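Local coordinates for protein binary enterotoxin of Clostridium perfringens component a (Clostridium perfringens, PDB 5WTZ) that binds NAD+ and ADP-ribosylates actin, acting as the enzymatic component of a binary, iota-like bacterial enterotoxin, at residues Asp6-Asp11 with Lys90-Tyr95; Tyr97-Lys102 with Ser152-Leu157; Glu229-Trp234 with Lys287-Pro292. All coordinates share one frame; numbering follows the deposited sequence.

How the interactions relate
Interactions 1 and 2 share strand 92-98, an outermost strand of the five-stranded sheet in the first ADP-ribosyltransferase-like half of the chain. In interaction 1 the N-terminal segment lies against the start of the strand; in interaction 2 the strand's end pairs with neighbouring strand 156-162, and the two centres are about 23 Å apart. Interaction 3 belongs to the second half, which has a sheet of the same strand order and holds the bound NAD. Its centre is about 40 Å from that of interaction 1 and 41 Å from that of interaction 2. Interaction 3 approaches the nucleotide to about 12 Å, measured from the Trp234 side chain, whereas the other two lie away from the NAD site.

Interaction 1. Residues Asp6-Asp11 with Lys90-Tyr95; sequences DNRPMD and KPLYVY
The guanidinium of Arg8 is sandwiched between Leu92 CD1 on one face and Lys90 CG on the other, each about 3.5 Å from its plane and displaced toward the rim, while the carbonyl oxygen of Pro91 sits at its edge. Tyr93 meets Met10 at the ring edge, where Met10 CG is 3.4 Å from Tyr93 CE1. The sulfur also lies at this edge, a Met-aromatic contact. Asp11 OD1 comes to the edge of the Tyr95 ring and accepts a very short hydrogen bond from Tyr95 OH, 2.5 Å, with carboxylate and ring planes 40° apart.

Arg8 NH1 donates nearly straight to Pro91 O (2.9 Å, 167°) and also to Pro9 O of its own segment, both close to the guanidinium plane. Arg8 NH2 reaches Lys90 O at 2.8 Å from well above that carbonyl plane. These three carbonyls, together with the aliphatic groups on its two faces, fix the rotation of the guanidinium. Lys90 replies by donating from NZ to Arg8 O (2.8 Å), and the two basic side chains run antiparallel alongside each other. With Lys90 CG set between backbone N and carbonyl carbon (chi1 66°), this methylene comes over the guanidinium face. The cationic nitrogens Arg8 NH1 and Lys90 NZ remain 4.5 Å apart, a repulsion that the surrounding carbonyls probably offset.

Farther along, Tyr93 N donates to Met10 O at 3.0 Å, and Leu92 CA-H also points at this oxygen. Asp11 OD2 bonds to His159, whose ring stacks on both Tyr93 and Tyr95, and OD1 has a second donor in Ala13 N. The arrangement joins the N-terminal segment, as it leaves its short helix, to strand 92-98, one of the two outermost strands of the first ADP-ribosyltransferase-like sheet, through side chains and one backbone bond.

Interaction 2. Residues Tyr97-Lys102 with Ser152-Leu157; sequences YEANDK and SKLPIL
Ile156 O takes one hydrogen bond and two weaker contacts from the opposite strand. Glu98 N donates to it at 2.8 Å with an N-H...O angle of 156°, from clearly above the carbonyl plane; Tyr97 CA-H approaches it at 3.2 Å from CA to O, and the Tyr97 ring presents its edge. The reciprocal bond, Ile156 N to Glu98 O, is weak. Antiparallel pairing thus joins Glu98 with Ile156 as a hydrogen-bonded pair and Tyr97 with Leu157 as a non-hydrogen-bonded one, at the end of strand 92-98 and the beginning of strand 156-162.

The Tyr97 ring carries much of the rest. Ser152 CB sits over its centre, 3.3 Å from the centroid and only 10° off the normal, a CH-pi contact. Ser152 OG is anti to the backbone N (chi1 -178°), beside the carbonyl carbon, and accepts from Leu154 N at 3.0 Å, which closes an ST turn. Leu154 CD1 meets Tyr97 CB at 4.0 Å, and Leu157 CB lies obliquely near Tyr97 CD1. The phenol hydroxyl bonds to Ile150 O, and the Tyr203 ring meets the Tyr97 ring while its OH accepts from Ser152 N.

Beyond the pair regular bridging stops, but the chains stay in contact. Glu98 bends back so that OE1 takes Ala99 N at 2.7 Å through its anti lone pair, which probably helps to satisfy an N-H at the strand end. Leu154 CD2 stands 4.0 Å from Ala99 CB, and Ile156 CD1 reaches Asn100 CA at 3.7 Å where a 3-10 turn begins. The contacts across the segments are thus one good and one weak backbone bond, CH-O and CH-pi approaches and apolar packing, with no salt bridge between the two segments.

Interaction 3. Residues Glu229-Trp234 with Lys287-Pro292; sequences ENYAPW and KKRKIP
Arg289 stretches over the helix segment, its CD above a face of the Tyr231 ring at 4.0 Å from CE1 and its guanidinium on Pro233. The chain leaves with CG anti to the backbone N, continues extended to CD and then bends (chi3 -88°), turning NE toward the helix. Pro233 CG rests on one face of the guanidinium, toward its rim, and Pro233 CB is 3.5 Å from Arg289 NH2. CD, and not the charged end of the arginine, lies over the Tyr231 ring; the guanidinium plane is turned 70° from it.

Arg289 CD is 3.0 Å from Asn230 O. This carbonyl belongs to the kink of helix 220-237: Pro233 has no N-H to give, and neither its N nor that of Trp234 is bonded to the preceding turn. Tyr231 OH donates to Arg289 O at 2.9 Å, with the hydroxyl tilted 30° from the carbonyl plane, and Ile291 CD1 packs against the same hydroxyl oxygen at 3.4 Å.

The loop 287-292 links helix 272-286 to strand 295-301, an edge strand of the sheet in the NAD-binding ADP-ribosyltransferase half; that strand carries Arg299, which binds NAD. The Trp234 side chain is about 7 Å from that of Leu250, another NAD-binding residue, and about 12 Å from the bound NAD.

Trp234 CD1 packs at 3.8 Å from Arg289 CB, with Lys288 CB also obliquely placed against the indole, while NE1 bonds to Ala285 O. Lys288 NZ forms a salt bridge with Glu242. At the other end of the contact Pro292 CG touches Asn230 OD1, and Asn230 ND2 hydrogen-bonds within the helix to Trp226 O.

Interaction 1. Residues Asp6-Asp11 with Lys90-Tyr95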
loop_
_atom_site.group_PDB
_atom_site.type_symbol
_atom_site.label_atom_id
_atom_site.label_comp_id
_atom_site.label_asym_id
_atom_site.label_seq_id
_atom_site.Cartn_x
_atom_site.Cartn_y
_atom_site.Cartn_z
ATOM N N ASP A 6 -5.802 15.612 -28.441
ATOM C CA ASP A 6 -6.800 14.802 -29.136
ATOM C C ASP A 6 -6.179 13.841 -30.144
ATOM O O ASP A 6 -6.676 12.734 -30.340
ATOM C CB ASP A 6 -7.817 15.702 -29.845
ATOM C CG ASP A 6 -8.758 16.397 -28.879
ATOM O OD1 ASP A 6 -8.936 15.887 -27.755
ATOM O OD2 ASP A 6 -9.329 17.448 -29.246
ATOM N N ASN A 7 -5.083 14.258 -30.775
ATOM C CA ASN A 7 -4.489 13.470 -31.851
ATOM C C ASN A 7 -3.328 12.568 -31.408
ATOM O O ASN A 7 -2.786 11.799 -32.208
ATOM C CB ASN A 7 -4.017 14.401 -32.972
ATOM C CG ASN A 7 -5.170 15.135 -33.650
ATOM O OD1 ASN A 7 -6.333 14.728 -33.548
ATOM N ND2 ASN A 7 -4.851 16.217 -34.349
ATOM N N ARG A 8 -2.943 12.650 -30.141
ATOM C CA ARG A 8 -1.835 11.829 -29.657
ATOM C C ARG A 8 -2.251 10.363 -29.572
ATOM O O ARG A 8 -3.425 10.058 -29.358
ATOM C CB ARG A 8 -1.339 12.317 -28.292
ATOM C CG ARG A 8 -2.222 11.947 -27.110
ATOM C CD ARG A 8 -1.375 11.785 -25.863
ATOM N NE ARG A 8 -2.170 11.806 -24.645
ATOM C CZ ARG A 8 -2.668 10.719 -24.063
ATOM N NH1 ARG A 8 -2.464 9.519 -24.596
ATOM N NH2 ARG A 8 -3.374 10.833 -22.949
ATOM N N PRO A 9 -1.289 9.448 -29.763
ATOM C CA PRO A 9 -1.579 8.026 -29.557
ATOM C C PRO A 9 -1.835 7.709 -28.091
ATOM O O PRO A 9 -1.641 8.558 -27.223
ATOM C CB PRO A 9 -0.306 7.332 -30.044
ATOM C CG PRO A 9 0.769 8.362 -29.861
ATOM C CD PRO A 9 0.101 9.666 -30.199
ATOM N N MET A 10 -2.278 6.487 -27.825
ATOM C CA MET A 10 -2.442 6.021 -26.463
ATOM C C MET A 10 -1.061 5.716 -25.884
ATOM O O MET A 10 -0.786 5.980 -24.707
ATOM C CB MET A 10 -3.343 4.787 -26.439
ATOM C CG MET A 10 -3.797 4.354 -25.070
ATOM S SD MET A 10 -4.909 2.930 -25.167
ATOM C CE MET A 10 -6.412 3.719 -25.739
ATOM N N ASP A 11 -0.199 5.179 -26.747
ATOM C CA ASP A 11 1.149 4.734 -26.392
ATOM C C ASP A 11 2.190 5.355 -27.336
ATOM O O ASP A 11 2.251 4.998 -28.514
ATOM C CB ASP A 11 1.211 3.203 -26.450
ATOM C CG ASP A 11 2.424 2.623 -25.748
ATOM O OD1 ASP A 11 3.423 3.349 -25.531
ATOM O OD2 ASP A 11 2.378 1.419 -25.410
ATOM N N LYS A 90 -7.396 11.053 -22.115
ATOM C CA LYS A 90 -7.603 9.690 -22.568
ATOM C C LYS A 90 -6.422 8.880 -22.038
ATOM O O LYS A 90 -5.425 9.472 -21.609
ATOM C CB LYS A 90 -7.694 9.628 -24.095
ATOM C CG LYS A 90 -6.409 10.002 -24.812
ATOM C CD LYS A 90 -6.709 10.729 -26.111
ATOM C CE LYS A 90 -5.562 10.614 -27.104
ATOM N NZ LYS A 90 -5.608 9.320 -27.857
ATOM N N PRO A 91 -6.521 7.537 -22.056
ATOM C CA PRO A 91 -5.427 6.717 -21.525
ATOM C C PRO A 91 -4.033 7.036 -22.075
ATOM O O PRO A 91 -3.875 7.420 -23.243
ATOM C CB PRO A 91 -5.842 5.306 -21.926
ATOM C CG PRO A 91 -7.319 5.356 -21.849
ATOM C CD PRO A 91 -7.678 6.701 -22.423
ATOM N N LEU A 92 -3.034 6.868 -21.212
ATOM C CA LEU A 92 -1.634 7.058 -21.574
ATOM C C LEU A 92 -0.792 5.919 -21.007
ATOM O O LEU A 92 -0.800 5.682 -19.800
ATOM C CB LEU A 92 -1.111 8.399 -21.049
ATOM C CG LEU A 92 0.362 8.723 -21.342
ATOM C CD1 LEU A 92 0.516 9.136 -22.784
ATOM C CD2 LEU A 92 0.910 9.800 -20.406
ATOM N N TYR A 93 -0.064 5.213 -21.865
ATOM C CA TYR A 93 0.918 4.251 -21.376
ATOM C C TYR A 93 2.234 4.950 -21.023
ATOM O O TYR A 93 2.710 5.833 -21.749
ATOM C CB TYR A 93 1.164 3.147 -22.402
ATOM C CG TYR A 93 -0.003 2.239 -22.672
ATOM C CD1 TYR A 93 -0.962 2.573 -23.619
ATOM C CD2 TYR A 93 -0.141 1.024 -22.001
ATOM C CE1 TYR A 93 -2.022 1.738 -23.877
ATOM C CE2 TYR A 93 -1.201 0.183 -22.262
ATOM C CZ TYR A 93 -2.141 0.551 -23.204
ATOM O OH TYR A 93 -3.209 -0.262 -23.483
ATOM N N VAL A 94 2.819 4.560 -19.897
ATOM C CA VAL A 94 4.080 5.131 -19.461
ATOM C C VAL A 94 5.055 4.020 -19.113
ATOM O O VAL A 94 4.651 2.857 -19.006
ATOM C CB VAL A 94 3.894 6.076 -18.263
ATOM C CG1 VAL A 94 3.130 7.321 -18.702
ATOM C CG2 VAL A 94 3.189 5.368 -17.109
ATOM N N TYR A 95 6.327 4.389 -18.949
ATOM C CA TYR A 95 7.432 3.437 -18.814
ATOM C C TYR A 95 8.336 3.753 -17.630
ATOM O O TYR A 95 8.573 4.922 -17.309
ATOM C CB TYR A 95 8.269 3.415 -20.102
ATOM C CG TYR A 95 7.479 3.007 -21.324
ATOM C CD1 TYR A 95 6.714 3.933 -22.019
ATOM C CD2 TYR A 95 7.488 1.695 -21.772
ATOM C CE1 TYR A 95 5.985 3.568 -23.130
ATOM C CE2 TYR A 95 6.767 1.323 -22.898
ATOM C CZ TYR A 95 6.010 2.261 -23.565
ATOM O OH TYR A 95 5.273 1.900 -24.679
#

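Interaction 2. Residues Tyr97-Lys102 with Ser152-Leu157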
loop_
_atom_site.group_PDB
_atom_site.type_symbol
_atom_site.label_atom_id
_atom_site.label_comp_id
_atom_site.label_asym_id
_atom_site.label_seq_id
_atom_site.Cartn_x
_atom_site.Cartn_y
_atom_site.Cartn_z
ATOM N N TYR A 97 11.851 1.483 -15.576
ATOM C CA TYR A 97 12.575 0.333 -15.057
ATOM C C TYR A 97 12.293 0.221 -13.573
ATOM O O TYR A 97 12.134 1.242 -12.895
ATOM C CB TYR A 97 14.066 0.475 -15.295
ATOM C CG TYR A 97 14.535 0.208 -16.709
ATOM C CD1 TYR A 97 14.416 -1.054 -17.283
ATOM C CD2 TYR A 97 15.111 1.211 -17.455
ATOM C CE1 TYR A 97 14.878 -1.299 -18.577
ATOM C CE2 TYR A 97 15.579 0.973 -18.743
ATOM C CZ TYR A 97 15.449 -0.281 -19.296
ATOM O OH TYR A 97 15.899 -0.519 -20.579
ATOM N N GLU A 98 12.229 -1.005 -13.065
ATOM C CA GLU A 98 11.845 -1.224 -11.671
ATOM C C GLU A 98 12.657 -2.334 -10.976
ATOM O O GLU A 98 13.139 -3.272 -11.622
ATOM C CB GLU A 98 10.350 -1.531 -11.593
ATOM C CG GLU A 98 9.809 -1.686 -10.158
ATOM C CD GLU A 98 10.061 -0.447 -9.287
ATOM O OE1 GLU A 98 11.226 -0.188 -8.883
ATOM O OE2 GLU A 98 9.075 0.269 -9.007
ATOM N N ALA A 99 12.819 -2.211 -9.659
ATOM C CA ALA A 99 13.591 -3.166 -8.881
ATOM C C ALA A 99 12.682 -4.310 -8.466
ATOM O O ALA A 99 11.478 -4.129 -8.325
ATOM C CB ALA A 99 14.217 -2.489 -7.659
ATOM N N ASN A 100 13.234 -5.499 -8.286
ATOM C CA ASN A 100 12.355 -6.606 -7.942
ATOM C C ASN A 100 11.716 -6.422 -6.551
ATOM O O ASN A 100 10.600 -6.885 -6.329
ATOM C CB ASN A 100 13.088 -7.953 -8.051
ATOM C CG ASN A 100 14.437 -7.948 -7.390
ATOM O OD1 ASN A 100 14.966 -6.897 -7.037
ATOM N ND2 ASN A 100 15.019 -9.129 -7.235
ATOM N N ASP A 101 12.352 -5.694 -5.637
ATOM C CA ASP A 101 11.727 -5.569 -4.310
ATOM C C ASP A 101 10.442 -4.729 -4.326
ATOM O O ASP A 101 9.618 -4.855 -3.427
ATOM C CB ASP A 101 12.717 -5.028 -3.264
ATOM C CG ASP A 101 13.321 -3.694 -3.639
ATOM O OD1 ASP A 101 12.589 -2.789 -4.090
ATOM O OD2 ASP A 101 14.547 -3.551 -3.459
ATOM N N LYS A 102 10.226 -3.913 -5.356
ATOM C CA LYS A 102 8.923 -3.273 -5.506
ATOM C C LYS A 102 7.839 -4.267 -5.929
ATOM O O LYS A 102 6.661 -3.918 -6.012
ATOM C CB LYS A 102 8.982 -2.119 -6.506
ATOM C CG LYS A 102 9.244 -0.758 -5.860
ATOM C CD LYS A 102 8.078 -0.317 -4.976
ATOM C CE LYS A 102 6.846 0.033 -5.808
ATOM N NZ LYS A 102 5.676 0.488 -4.991
ATOM N N SER A 152 19.645 -0.573 -18.024
ATOM C CA SER A 152 19.342 -0.420 -16.615
ATOM C C SER A 152 20.042 -1.508 -15.820
ATOM O O SER A 152 20.208 -2.631 -16.303
ATOM C CB SER A 152 17.837 -0.465 -16.367
ATOM O OG SER A 152 17.537 -0.262 -14.998
ATOM N N LYS A 153 20.464 -1.173 -14.602
ATOM C CA LYS A 153 20.957 -2.190 -13.680
ATOM C C LYS A 153 19.781 -2.964 -13.058
ATOM O O LYS A 153 19.978 -3.970 -12.367
ATOM C CB LYS A 153 21.832 -1.552 -12.602
ATOM C CG LYS A 153 23.129 -0.972 -13.144
ATOM C CD LYS A 153 24.039 -0.519 -12.018
ATOM C CE LYS A 153 25.222 0.271 -12.554
ATOM N NZ LYS A 153 26.073 0.783 -11.452
ATOM N N LEU A 154 18.562 -2.496 -13.319
ATOM C CA LEU A 154 17.342 -3.123 -12.797
ATOM C C LEU A 154 16.836 -4.214 -13.760
ATOM O O LEU A 154 17.090 -4.140 -14.961
ATOM C CB LEU A 154 16.249 -2.066 -12.571
ATOM C CG LEU A 154 16.600 -0.877 -11.673
ATOM C CD1 LEU A 154 15.411 0.071 -11.587
ATOM C CD2 LEU A 154 16.998 -1.355 -10.283
ATOM N N PRO A 155 16.124 -5.229 -13.233
ATOM C CA PRO A 155 15.678 -6.399 -14.010
ATOM C C PRO A 155 14.353 -6.249 -14.751
ATOM O O PRO A 155 14.080 -7.029 -15.670
ATOM C CB PRO A 155 15.529 -7.477 -12.939
ATOM C CG PRO A 155 15.092 -6.698 -11.727
ATOM C CD PRO A 155 15.929 -5.439 -11.784
ATOM N N ILE A 156 13.549 -5.263 -14.376
ATOM C CA ILE A 156 12.166 -5.192 -14.810
ATOM C C ILE A 156 11.867 -3.901 -15.541
ATOM O O ILE A 156 12.381 -2.845 -15.186
ATOM C CB ILE A 156 11.207 -5.327 -13.580
ATOM C CG1 ILE A 156 11.419 -6.676 -12.885
ATOM C CG2 ILE A 156 9.737 -5.111 -13.975
ATOM C CD1 ILE A 156 11.006 -6.670 -11.378
ATOM N N LEU A 157 11.064 -3.999 -16.591
ATOM C CA LEU A 157 10.524 -2.830 -17.265
ATOM C C LEU A 157 9.018 -2.830 -17.055
ATOM O O LEU A 157 8.317 -3.797 -17.431
ATOM C CB LEU A 157 10.852 -2.833 -18.760
ATOM C CG LEU A 157 10.099 -1.777 -19.589
ATOM C CD1 LEU A 157 10.552 -0.361 -19.218
ATOM C CD2 LEU A 157 10.259 -2.014 -21.092
#

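Interaction 3. Residues Glu229-Trp234 with Lys287-Pro292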
loop_
_atom_site.group_PDB
_atom_site.type_symbol
_atom_site.label_atom_id
_atom_site.label_comp_id
_atom_site.label_asym_id
_atom_site.label_seq_id
_atom_site.Cartn_x
_atom_site.Cartn_y
_atom_site.Cartn_z
ATOM N N GLU A 229 -22.103 4.154 6.566
ATOM C CA GLU A 229 -22.987 3.821 5.459
ATOM C C GLU A 229 -23.125 2.316 5.311
ATOM O O GLU A 229 -24.200 1.798 5.023
ATOM C CB GLU A 229 -22.469 4.416 4.142
ATOM C CG GLU A 229 -22.535 5.926 4.038
ATOM C CD GLU A 229 -22.120 6.425 2.666
ATOM O OE1 GLU A 229 -22.588 5.849 1.660
ATOM O OE2 GLU A 229 -21.321 7.386 2.592
ATOM N N ASN A 230 -22.019 1.615 5.510
ATOM C CA ASN A 230 -21.986 0.205 5.200
ATOM C C ASN A 230 -22.257 -0.680 6.398
ATOM O O ASN A 230 -22.688 -1.815 6.218
ATOM C CB ASN A 230 -20.641 -0.162 4.555
ATOM C CG ASN A 230 -20.510 0.386 3.144
ATOM O OD1 ASN A 230 -21.166 -0.089 2.216
ATOM N ND2 ASN A 230 -19.662 1.384 2.976
ATOM N N TYR A 231 -22.045 -0.182 7.617
ATOM C CA TYR A 231 -22.230 -1.062 8.772
ATOM C C TYR A 231 -23.219 -0.571 9.834
ATOM O O TYR A 231 -23.434 -1.247 10.844
ATOM C CB TYR A 231 -20.851 -1.381 9.380
ATOM C CG TYR A 231 -20.183 -2.432 8.532
ATOM C CD1 TYR A 231 -20.465 -3.781 8.726
ATOM C CD2 TYR A 231 -19.336 -2.079 7.478
ATOM C CE1 TYR A 231 -19.891 -4.752 7.915
ATOM C CE2 TYR A 231 -18.766 -3.043 6.661
ATOM C CZ TYR A 231 -19.046 -4.378 6.889
ATOM O OH TYR A 231 -18.479 -5.338 6.087
ATOM N N ALA A 232 -23.862 0.566 9.597
ATOM C CA ALA A 232 -25.011 0.917 10.429
ATOM C C ALA A 232 -26.120 -0.151 10.346
ATOM O O ALA A 232 -26.651 -0.556 11.382
ATOM C CB ALA A 232 -25.558 2.283 10.051
ATOM N N PRO A 233 -26.472 -0.630 9.131
ATOM C CA PRO A 233 -27.506 -1.672 9.142
ATOM C C PRO A 233 -27.027 -2.969 9.806
ATOM O O PRO A 233 -27.841 -3.667 10.414
ATOM C CB PRO A 233 -27.798 -1.908 7.655
ATOM C CG PRO A 233 -27.215 -0.718 6.938
ATOM C CD PRO A 233 -26.035 -0.320 7.755
ATOM N N TRP A 234 -25.735 -3.274 9.689
ATOM C CA TRP A 234 -25.148 -4.456 10.323
ATOM C C TRP A 234 -25.369 -4.441 11.833
ATOM O O TRP A 234 -25.823 -5.427 12.417
ATOM C CB TRP A 234 -23.652 -4.542 10.006
ATOM C CG TRP A 234 -22.888 -5.573 10.803
ATOM C CD1 TRP A 234 -22.771 -6.913 10.527
ATOM C CD2 TRP A 234 -22.088 -5.339 11.970
ATOM N NE1 TRP A 234 -21.960 -7.524 11.457
ATOM C CE2 TRP A 234 -21.543 -6.586 12.364
ATOM C CE3 TRP A 234 -21.796 -4.203 12.734
ATOM C CZ2 TRP A 234 -20.719 -6.725 13.481
ATOM C CZ3 TRP A 234 -20.977 -4.344 13.840
ATOM C CH2 TRP A 234 -20.450 -5.596 14.204
ATOM N N LYS A 287 -19.975 -12.664 10.122
ATOM C CA LYS A 287 -20.423 -13.264 8.870
ATOM C C LYS A 287 -21.699 -12.599 8.351
ATOM O O LYS A 287 -22.212 -12.973 7.296
ATOM C CB LYS A 287 -20.679 -14.773 9.042
ATOM C CG LYS A 287 -19.432 -15.597 9.367
ATOM C CD LYS A 287 -19.820 -17.043 9.582
ATOM C CE LYS A 287 -18.582 -17.926 9.663
ATOM N NZ LYS A 287 -17.854 -17.710 10.931
ATOM N N LYS A 288 -22.218 -11.618 9.084
ATOM C CA LYS A 288 -23.573 -11.127 8.805
ATOM C C LYS A 288 -23.621 -10.061 7.699
ATOM O O LYS A 288 -24.658 -9.873 7.053
ATOM C CB LYS A 288 -24.224 -10.605 10.091
ATOM C CG LYS A 288 -24.598 -11.739 11.048
ATOM C CD LYS A 288 -25.283 -11.268 12.307
ATOM C CE LYS A 288 -26.718 -10.885 12.050
ATOM N NZ LYS A 288 -27.448 -10.711 13.344
ATOM N N ARG A 289 -22.516 -9.370 7.466
ATOM C CA ARG A 289 -22.460 -8.464 6.331
ATOM C C ARG A 289 -21.046 -8.385 5.778
ATOM O O ARG A 289 -20.201 -7.677 6.326
ATOM C CB ARG A 289 -22.965 -7.075 6.717
ATOM C CG ARG A 289 -22.928 -6.075 5.568
ATOM C CD ARG A 289 -23.442 -4.719 6.008
ATOM N NE ARG A 289 -24.891 -4.586 5.863
ATOM C CZ ARG A 289 -25.488 -3.839 4.936
ATOM N NH1 ARG A 289 -24.764 -3.143 4.070
ATOM N NH2 ARG A 289 -26.811 -3.783 4.880
ATOM N N LYS A 290 -20.797 -9.140 4.707
ATOM C CA LYS A 290 -19.486 -9.210 4.066
ATOM C C LYS A 290 -19.018 -7.849 3.607
ATOM O O LYS A 290 -19.823 -7.019 3.182
ATOM C CB LYS A 290 -19.515 -10.155 2.866
ATOM C CG LYS A 290 -19.622 -11.620 3.251
ATOM C CD LYS A 290 -19.783 -12.447 2.009
ATOM C CE LYS A 290 -19.730 -13.945 2.293
ATOM N NZ LYS A 290 -18.353 -14.382 2.659
ATOM N N ILE A 291 -17.711 -7.622 3.711
ATOM C CA ILE A 291 -17.095 -6.402 3.178
ATOM C C ILE A 291 -17.596 -6.152 1.743
ATOM O O ILE A 291 -17.429 -6.996 0.868
ATOM C CB ILE A 291 -15.555 -6.516 3.218
ATOM C CG1 ILE A 291 -15.068 -6.613 4.666
ATOM C CG2 ILE A 291 -14.887 -5.330 2.523
ATOM C CD1 ILE A 291 -15.112 -5.305 5.437
ATOM N N PRO A 292 -18.260 -5.004 1.514
ATOM C CA PRO A 292 -19.003 -4.708 0.276
ATOM C C PRO A 292 -18.147 -4.285 -0.932
ATOM O O PRO A 292 -18.677 -4.269 -2.044
ATOM C CB PRO A 292 -19.910 -3.552 0.694
ATOM C CG PRO A 292 -19.106 -2.831 1.709
ATOM C CD PRO A 292 -18.401 -3.920 2.500
#